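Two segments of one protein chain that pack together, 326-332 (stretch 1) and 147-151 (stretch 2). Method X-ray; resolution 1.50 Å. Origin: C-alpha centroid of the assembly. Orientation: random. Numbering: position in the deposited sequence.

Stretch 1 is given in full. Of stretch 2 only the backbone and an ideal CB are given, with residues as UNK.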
# COMPACT_ATOMS: atom_id res chain seq x y z
N PHE A 326 -13.93 10.08 15.87
CA PHE A 326 -13.83 8.64 15.71
C PHE A 326 -12.56 8.22 14.98
O PHE A 326 -11.82 7.35 15.45
CB PHE A 326 -15.05 8.08 14.97
CG PHE A 326 -14.99 6.60 14.74
CD1 PHE A 326 -15.23 5.72 15.78
CD2 PHE A 326 -14.66 6.09 13.49
CE1 PHE A 326 -15.16 4.35 15.58
CE2 PHE A 326 -14.59 4.72 13.27
CZ PHE A 326 -14.85 3.85 14.32
N ILE A 327 -12.31 8.84 13.83
CA ILE A 327 -11.14 8.50 13.03
C ILE A 327 -9.85 8.72 13.82
O ILE A 327 -8.97 7.86 13.81
CB ILE A 327 -11.10 9.32 11.73
CG1 ILE A 327 -12.21 8.86 10.79
CG2 ILE A 327 -9.76 9.17 11.03
CD1 ILE A 327 -12.38 9.76 9.59
N ALA A 328 -9.75 9.86 14.49
CA ALA A 328 -8.55 10.18 15.26
C ALA A 328 -8.37 9.20 16.42
O ALA A 328 -7.25 8.81 16.76
CB ALA A 328 -8.59 11.61 15.77
N PHE A 329 -9.48 8.79 17.03
CA PHE A 329 -9.39 7.88 18.17
C PHE A 329 -8.93 6.48 17.74
O PHE A 329 -8.02 5.91 18.35
CB PHE A 329 -10.73 7.80 18.91
CG PHE A 329 -10.70 6.86 20.08
CD1 PHE A 329 -10.24 7.29 21.31
CD2 PHE A 329 -11.12 5.54 19.94
CE1 PHE A 329 -10.20 6.41 22.39
CE2 PHE A 329 -11.09 4.67 21.01
CZ PHE A 329 -10.63 5.10 22.24
N VAL A 330 -9.55 5.93 16.71
CA VAL A 330 -9.23 4.55 16.33
C VAL A 330 -7.84 4.43 15.71
O VAL A 330 -7.31 3.32 15.59
CB VAL A 330 -10.31 3.89 15.44
CG1 VAL A 330 -11.66 3.91 16.15
CG2 VAL A 330 -10.39 4.57 14.07
N THR A 331 -7.25 5.56 15.33
CA THR A 331 -5.88 5.59 14.82
C THR A 331 -4.91 6.25 15.80
O THR A 331 -3.82 6.70 15.41
CB THR A 331 -5.77 6.26 13.43
OG1 THR A 331 -6.20 7.63 13.52
CG2 THR A 331 -6.61 5.51 12.39
N ASN A 332 -5.29 6.30 17.07
CA ASN A 332 -4.37 6.81 18.09
C ASN A 332 -3.26 5.77 18.35
O ASN A 332 -3.32 4.66 17.81
CB ASN A 332 -5.13 7.32 19.34
CG ASN A 332 -5.57 6.22 20.31
OD1 ASN A 332 -5.15 5.07 20.22
ND2 ASN A 332 -6.41 6.60 21.27
N UNK A 147 -7.83 12.09 3.91
CA UNK A 147 -8.07 10.88 4.69
C UNK A 147 -6.98 10.73 5.73
O UNK A 147 -6.00 11.47 5.73
CB UNK A 147 -8.13 9.64 3.79
N UNK A 148 -7.16 9.75 6.62
CA UNK A 148 -6.20 9.41 7.67
C UNK A 148 -5.84 7.93 7.47
O UNK A 148 -6.72 7.11 7.26
CB UNK A 148 -6.77 9.67 9.07
N UNK A 149 -4.54 7.58 7.53
CA UNK A 149 -4.16 6.18 7.30
C UNK A 149 -4.76 5.24 8.34
O UNK A 149 -4.84 5.60 9.52
CB UNK A 149 -2.64 6.04 7.30
N UNK A 150 -5.17 4.05 7.91
CA UNK A 150 -5.89 3.12 8.78
C UNK A 150 -5.37 1.69 8.64
O UNK A 150 -4.87 1.11 9.60
CB UNK A 150 -7.39 3.16 8.47
N UNK A 151 -5.48 1.12 7.44
CA UNK A 151 -5.03 -0.25 7.17
C UNK A 151 -3.94 -0.19 6.11
O UNK A 151 -4.22 -0.25 4.91
CB UNK A 151 -6.19 -1.14 6.72

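Stretch 1 presents the last helical turn, 326-330, and the residue that leaves it, Thr331. Three of its side chains, Ile327, Val330 and Thr331, have CA-to-CB bonds directed toward stretch 2. The surface they offer is mostly methyl groups. Its one side-chain hydroxyl is already engaged: Thr331 OG1 donates to Ile327 O at 2.8 Å, with chi1 at 61° (p), closing the hydroxyl back onto the helix end.

Position 147 has an extended backbone (phi/psi -160/172) and a CA-to-CB bond pointing sideways. No atom of stretch 1 lies within 5.5 Å of the ideal CB, so stretch 1 sets no strong preference close to the CB, and small residues and many larger ones would fit, depending on where a longer chain turned. The deposited residue is Ala147, which makes no contact with the helix.

Position 148 is the most constrained by the visible atoms. Its phi/psi of -122/134 are those of a beta strand, which beta-branched residues favour, and CA-to-CB points toward stretch 1. The ideal CB stands 3.6 Å from Ile327 CG2 and 4.9 Å from Thr331 OG1. Contact is therefore made at the first side-chain atom, while the CA of 148 remains 7.3 Å from the CA of Ile327. Alanine could sit here with little further contact; valine, isoleucine or threonine could extend along the methyl surface, whereas a charge would find no opposite charge on stretch 1. The deposited residue is Val148, chi1 173° (t). Its CB packs on Ile327 CG2 at 3.6 Å, and its CG1 reaches to 3.7 Å from Thr331 OG1. The latter is a van der Waals approach to an oxygen whose proton is directed to Ile327 O.

At position 149 the phi of -62° and psi of 142° suit proline as well as many other residues. CA-to-CB points sideways, and the ideal CB has no neighbour in stretch 1 within 5.5 Å, so the side chain is little restricted from that side. The backbone does more: O of 149 lies 3.4 Å from Thr331 CG2, a methyl that cannot donate a conventional hydrogen bond. The deposited residue is Pro149, whose nearest side-chain atom, CG of Pro149, stays 6.2 Å from Thr331 CG2; its contact is made through this carbonyl, which has no hydrogen-bonding partner in the model.

Position 150 has a sideways CA-to-CB bond, but its ideal CB is 4.6 Å from Thr331 CG2, and Val330 lies farther along. A short side chain would meet mainly the threonine methyl; leucine, methionine or an aromatic could reach onward. The deposited residue is Tyr150, with chi1 177° (t) and chi2 71°, and its end comes nearer to the helix. Thr331 CG2 lies at the ring edge, 4.1 Å from CD1 of Tyr150, while Val330 CG2 approaches CE1 of Tyr150 obliquely at 4.2 Å. The hydroxyl hydrogen-bonds elsewhere in the structure.

At position 151 the chain turns a corner, and CB is out of reach of stretch 1, which therefore does not discriminate among residues. The deposited residue is Ala151, with no contact here.

Stretch 2 (147-151) AVPYA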
# COMPACT_ATOMS: atom_id res chain seq x y z
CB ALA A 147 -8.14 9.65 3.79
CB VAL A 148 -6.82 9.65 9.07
CG1 VAL A 148 -5.91 9.15 10.18
CG2 VAL A 148 -7.16 11.12 9.27
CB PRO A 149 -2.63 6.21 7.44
CG PRO A 149 -2.35 7.40 8.31
CD PRO A 149 -3.38 8.42 7.87
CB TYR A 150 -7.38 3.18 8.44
CG TYR A 150 -8.28 2.23 9.20
CD1 TYR A 150 -8.56 2.42 10.55
CD2 TYR A 150 -8.91 1.17 8.54
CE1 TYR A 150 -9.43 1.57 11.23
CE2 TYR A 150 -9.78 0.32 9.22
CZ TYR A 150 -10.03 0.52 10.56
OH TYR A 150 -10.90 -0.32 11.22
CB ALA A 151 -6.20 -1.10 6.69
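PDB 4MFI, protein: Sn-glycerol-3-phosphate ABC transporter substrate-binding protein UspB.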